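Long-range contact in Tol-Pal system protein TolA (Pseudomonas aeruginosa, PDB 1LR0), which is an inner-membrane component of the Tol-Pal system, which probably helps keep the outer membrane intact and takes part in its invagination during cell division: residues R49-M60 / Y109-E119. Numbering follows the deposited sequence.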
loop_
_atom_site.group_PDB
_atom_site.type_symbol
_atom_site.label_atom_id
_atom_site.label_comp_id
_atom_site.label_asym_id
_atom_site.label_seq_id
_atom_site.Cartn_x
_atom_site.Cartn_y
_atom_site.Cartn_z
ATOM N N ARG A 49 -4.883 -9.610 -17.929
ATOM C CA ARG A 49 -4.153 -10.871 -18.107
ATOM C C ARG A 49 -3.101 -11.062 -17.017
ATOM O O ARG A 49 -2.502 -10.081 -16.600
ATOM C CB ARG A 49 -3.418 -10.914 -19.445
ATOM C CG ARG A 49 -4.360 -11.031 -20.665
ATOM C CD ARG A 49 -5.142 -12.261 -20.779
ATOM N NE ARG A 49 -5.775 -12.224 -22.113
ATOM C CZ ARG A 49 -6.881 -11.653 -22.389
ATOM N NH1 ARG A 49 -7.596 -11.106 -21.426
ATOM N NH2 ARG A 49 -7.289 -11.636 -23.641
ATOM N N ASN A 50 -2.822 -12.295 -16.662
ATOM C CA ASN A 50 -1.634 -12.608 -15.865
ATOM C C ASN A 50 -0.378 -11.985 -16.489
ATOM O O ASN A 50 -0.202 -12.013 -17.715
ATOM C CB ASN A 50 -1.464 -14.111 -15.710
ATOM C CG ASN A 50 -2.335 -14.650 -14.582
ATOM O OD1 ASN A 50 -3.596 -14.670 -14.682
ATOM N ND2 ASN A 50 -1.700 -15.047 -13.516
ATOM N N GLY A 51 0.496 -11.442 -15.658
ATOM C CA GLY A 51 1.732 -10.879 -16.194
ATOM C C GLY A 51 1.720 -9.381 -16.229
ATOM O O GLY A 51 2.707 -8.742 -16.487
HETATM N N MSE A 52 0.526 -8.792 -16.127
HETATM C CA MSE A 52 0.428 -7.343 -16.110
HETATM C C MSE A 52 0.699 -6.772 -14.709
HETATM O O MSE A 52 0.407 -7.433 -13.670
HETATM C CB MSE A 52 -1.033 -6.896 -16.582
HETATM C CG MSE A 52 -1.357 -7.211 -18.039
HETATM SE SE MSE A 52 -3.204 -6.527 -18.331
HETATM C CE MSE A 52 -3.141 -6.813 -20.320
ATOM N N SER A 53 1.149 -5.496 -14.681
ATOM C CA SER A 53 1.389 -4.768 -13.460
ATOM C C SER A 53 1.065 -3.327 -13.633
ATOM O O SER A 53 1.470 -2.750 -14.632
ATOM C CB SER A 53 2.938 -4.815 -13.116
ATOM O OG SER A 53 3.223 -6.038 -12.568
ATOM N N VAL A 54 0.288 -2.740 -12.739
ATOM C CA VAL A 54 0.083 -1.307 -12.767
ATOM C C VAL A 54 0.495 -0.704 -11.434
ATOM O O VAL A 54 0.169 -1.269 -10.370
ATOM C CB VAL A 54 -1.368 -0.918 -13.084
ATOM C CG1 VAL A 54 -2.369 -1.478 -12.001
ATOM C CG2 VAL A 54 -1.539 0.591 -13.160
ATOM N N GLU A 55 1.281 0.371 -11.464
ATOM C CA GLU A 55 1.580 1.109 -10.235
ATOM C C GLU A 55 0.590 2.285 -10.095
ATOM O O GLU A 55 0.456 3.118 -10.973
ATOM C CB GLU A 55 3.021 1.687 -10.102
ATOM C CG GLU A 55 3.406 2.140 -8.703
ATOM C CD GLU A 55 4.878 2.605 -8.779
ATOM O OE1 GLU A 55 5.040 3.180 -9.835
ATOM O OE2 GLU A 55 5.762 2.383 -7.939
ATOM N N VAL A 56 -0.006 2.381 -8.929
ATOM C CA VAL A 56 -0.963 3.400 -8.620
ATOM C C VAL A 56 -0.511 4.212 -7.452
ATOM O O VAL A 56 -0.129 3.642 -6.441
ATOM C CB VAL A 56 -2.329 2.707 -8.193
ATOM C CG1 VAL A 56 -3.279 3.743 -7.714
ATOM C CG2 VAL A 56 -2.895 1.920 -9.388
ATOM N N LEU A 57 -0.613 5.533 -7.573
ATOM C CA LEU A 57 -0.351 6.447 -6.444
ATOM C C LEU A 57 -1.640 6.716 -5.783
ATOM O O LEU A 57 -2.581 7.157 -6.380
ATOM C CB LEU A 57 0.249 7.719 -7.021
ATOM C CG LEU A 57 0.375 8.783 -5.958
ATOM C CD1 LEU A 57 1.546 8.489 -5.074
ATOM C CD2 LEU A 57 0.540 10.103 -6.716
ATOM N N ILE A 58 -1.633 6.259 -4.551
ATOM C CA ILE A 58 -2.680 6.362 -3.608
ATOM C C ILE A 58 -2.413 7.525 -2.636
ATOM O O ILE A 58 -1.368 7.566 -1.960
ATOM C CB ILE A 58 -2.814 5.117 -2.835
ATOM C CG1 ILE A 58 -2.919 3.858 -3.710
ATOM C CG2 ILE A 58 -4.036 5.203 -2.000
ATOM C CD1 ILE A 58 -3.164 2.611 -2.895
ATOM N N GLU A 59 -3.403 8.397 -2.532
ATOM C CA GLU A 59 -3.357 9.570 -1.609
ATOM C C GLU A 59 -4.380 9.401 -0.503
ATOM O O GLU A 59 -5.552 9.165 -0.802
ATOM C CB GLU A 59 -3.650 10.870 -2.404
ATOM C CG GLU A 59 -2.588 11.111 -3.454
ATOM C CD GLU A 59 -2.716 12.395 -4.256
ATOM O OE1 GLU A 59 -3.124 13.473 -3.703
ATOM O OE2 GLU A 59 -2.386 12.292 -5.473
HETATM N N MSE A 60 -3.927 9.528 0.745
HETATM C CA MSE A 60 -4.715 9.370 1.938
HETATM C C MSE A 60 -4.551 10.508 2.951
HETATM O O MSE A 60 -3.527 11.179 2.993
HETATM C CB MSE A 60 -4.409 8.057 2.675
HETATM C CG MSE A 60 -4.971 6.838 1.927
HETATM SE SE MSE A 60 -4.613 5.184 2.802
HETATM C CE MSE A 60 -2.811 4.968 1.870
ATOM N N TYR A 109 2.641 6.945 3.931
ATOM C CA TYR A 109 1.274 6.558 3.535
ATOM C C TYR A 109 0.413 7.651 3.106
ATOM O O TYR A 109 -0.630 7.409 2.490
ATOM C CB TYR A 109 0.559 5.735 4.588
ATOM C CG TYR A 109 1.077 4.303 4.614
ATOM C CD1 TYR A 109 2.126 3.910 5.465
ATOM C CD2 TYR A 109 0.603 3.362 3.723
ATOM C CE1 TYR A 109 2.568 2.606 5.502
ATOM C CE2 TYR A 109 1.131 2.037 3.713
ATOM C CZ TYR A 109 2.114 1.683 4.595
ATOM O OH TYR A 109 2.648 0.374 4.641
ATOM N N ARG A 110 0.827 8.892 3.350
ATOM C CA ARG A 110 0.114 9.985 2.761
ATOM C C ARG A 110 0.081 9.967 1.247
ATOM O O ARG A 110 -0.949 10.337 0.589
ATOM C CB ARG A 110 0.655 11.335 3.304
ATOM C CG ARG A 110 -0.244 12.491 2.970
ATOM C CD ARG A 110 0.202 13.842 3.594
ATOM N NE ARG A 110 0.083 13.929 5.060
ATOM C CZ ARG A 110 -1.000 14.426 5.731
ATOM N NH1 ARG A 110 -2.083 14.815 5.094
ATOM N NH2 ARG A 110 -1.000 14.515 7.050
ATOM N N GLN A 111 1.179 9.551 0.627
ATOM C CA GLN A 111 1.196 9.371 -0.793
ATOM C C GLN A 111 1.940 8.049 -0.887
ATOM O O GLN A 111 3.031 7.941 -0.357
ATOM C CB GLN A 111 1.983 10.451 -1.511
ATOM C CG GLN A 111 1.217 11.743 -1.857
ATOM C CD GLN A 111 1.846 12.423 -3.077
ATOM O OE1 GLN A 111 1.157 13.063 -3.833
ATOM N NE2 GLN A 111 3.162 12.236 -3.275
ATOM N N ARG A 112 1.326 7.004 -1.410
ATOM C CA ARG A 112 2.014 5.698 -1.442
ATOM C C ARG A 112 1.811 5.044 -2.818
ATOM O O ARG A 112 0.656 5.014 -3.288
ATOM C CB ARG A 112 1.538 4.701 -0.394
ATOM C CG ARG A 112 2.608 3.563 -0.161
ATOM C CD ARG A 112 2.571 2.804 1.104
ATOM N NE ARG A 112 3.451 1.628 1.163
ATOM C CZ ARG A 112 4.739 1.647 1.475
ATOM N NH1 ARG A 112 5.326 2.778 1.821
ATOM N NH2 ARG A 112 5.419 0.500 1.500
ATOM N N ARG A 113 2.867 4.525 -3.457
ATOM C CA ARG A 113 2.712 3.846 -4.736
ATOM C C ARG A 113 2.669 2.376 -4.512
ATOM O O ARG A 113 3.639 1.802 -3.975
ATOM C CB ARG A 113 3.893 4.202 -5.638
ATOM C CG ARG A 113 3.913 5.633 -6.101
ATOM C CD ARG A 113 5.215 6.016 -6.886
ATOM N NE ARG A 113 5.024 7.324 -7.463
ATOM C CZ ARG A 113 5.011 8.478 -6.775
ATOM N NH1 ARG A 113 5.232 8.510 -5.461
ATOM N NH2 ARG A 113 4.793 9.637 -7.404
ATOM N N ILE A 114 1.592 1.741 -4.953
ATOM C CA ILE A 114 1.438 0.269 -4.791
ATOM C C ILE A 114 1.287 -0.358 -6.186
ATOM O O ILE A 114 0.640 0.198 -7.050
ATOM C CB ILE A 114 0.155 0.041 -4.013
ATOM C CG1 ILE A 114 0.229 0.639 -2.588
ATOM C CG2 ILE A 114 -0.149 -1.403 -3.887
ATOM C CD1 ILE A 114 1.187 -0.119 -1.693
ATOM N N ILE A 115 1.914 -1.500 -6.401
ATOM C CA ILE A 115 1.807 -2.209 -7.638
ATOM C C ILE A 115 0.726 -3.205 -7.517
ATOM O O ILE A 115 0.699 -4.004 -6.597
ATOM C CB ILE A 115 3.151 -2.902 -7.918
ATOM C CG1 ILE A 115 4.208 -1.823 -8.256
ATOM C CG2 ILE A 115 3.029 -3.871 -9.115
ATOM C CD1 ILE A 115 5.621 -2.466 -8.378
ATOM N N PHE A 116 -0.170 -3.173 -8.466
ATOM C CA PHE A 116 -1.230 -4.165 -8.562
ATOM C C PHE A 116 -1.111 -5.063 -9.759
ATOM O O PHE A 116 -0.789 -4.566 -10.850
ATOM C CB PHE A 116 -2.596 -3.450 -8.637
ATOM C CG PHE A 116 -2.888 -2.637 -7.382
ATOM C CD1 PHE A 116 -3.182 -3.266 -6.201
ATOM C CD2 PHE A 116 -2.860 -1.257 -7.384
ATOM C CE1 PHE A 116 -3.491 -2.542 -5.055
ATOM C CE2 PHE A 116 -3.123 -0.570 -6.210
ATOM C CZ PHE A 116 -3.467 -1.223 -5.072
ATOM N N LYS A 117 -1.435 -6.348 -9.616
ATOM C CA LYS A 117 -1.422 -7.345 -10.704
ATOM C C LYS A 117 -2.787 -8.013 -10.748
ATOM O O LYS A 117 -3.380 -8.349 -9.693
ATOM C CB LYS A 117 -0.354 -8.433 -10.450
ATOM C CG LYS A 117 1.000 -7.907 -10.171
ATOM C CD LYS A 117 2.026 -9.022 -9.876
ATOM C CE LYS A 117 3.479 -8.529 -9.484
ATOM N NZ LYS A 117 4.322 -9.837 -9.338
ATOM N N PRO A 118 -3.289 -8.308 -11.917
ATOM C CA PRO A 118 -4.601 -8.972 -12.013
ATOM C C PRO A 118 -4.624 -10.261 -11.243
ATOM O O PRO A 118 -5.651 -10.554 -10.661
ATOM C CB PRO A 118 -4.729 -9.283 -13.510
ATOM C CG PRO A 118 -3.995 -8.188 -14.190
ATOM C CD PRO A 118 -2.727 -8.043 -13.257
ATOM N N GLU A 119 -3.539 -11.049 -11.289
ATOM C CA GLU A 119 -3.604 -12.341 -10.655
ATOM C C GLU A 119 -3.653 -12.198 -9.109
ATOM O O GLU A 119 -4.306 -12.976 -8.425
ATOM C CB GLU A 119 -2.432 -13.229 -11.089
ATOM C CG GLU A 119 -1.113 -12.594 -10.909
ATOM C CD GLU A 119 -0.586 -11.834 -12.162
ATOM O OE1 GLU A 119 -1.331 -11.081 -12.835
ATOM O OE2 GLU A 119 0.591 -11.994 -12.494
HETATM O O HOH W 1 1.912 -9.602 -13.236
#
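The Phe-116 ring meets Val-56 at its edge: Val-56 CB lies in the ring plane and CG2 stands 3.8 Å from Phe-116 CD2, with Ile-58 CD1 farther round the rim. One face of the ring takes CG2 of Ile-114, 3.5 Å above the plane and displaced toward the rim. On the other side of the sheet, Leu-57 CD1 rests over one face of the Arg-113 guanidinium, 3.7 Å from NH1. With CG of Arg-113 opposite the carbonyl carbon (chi1 -69°) and the chain extended to NE, its CB and CD also run past the Glu-55 carboxylate, whose OE1 is bonded instead to Ser-72.

The backbones are antiparallel, with paired N-H...O bonds at Val-54/Phe-116, Val-56/Ile-114 and Ile-58/Arg-112; Phe-116 N to Val-54 O, at 2.7 Å and 172°, is nearly straight. This joins the central strand 54-60 to strand 111-116 in the three-stranded sheet of TolA's C-terminal periplasmic domain, a TonB-related fold. Val-54 reaches helix 78-91 and Ile-114 helix 4-41, so the face bearing Val-54, Ile-114 and Phe-116 is the one turned to the helices.

Beyond the strands, the Asn-50 amide and Glu-119 carboxylate stack with planes 23° apart. Gly-51 N, within the type II beta turn from Arg-49 to Met-52, donates to Glu-119 OE2 (3.2 Å) on its syn side but tilted out of the carboxylate plane, and more weakly to OE1. One water donates to both Met-52 O and Glu-119 OE2, a second link between turn and helix 118-123.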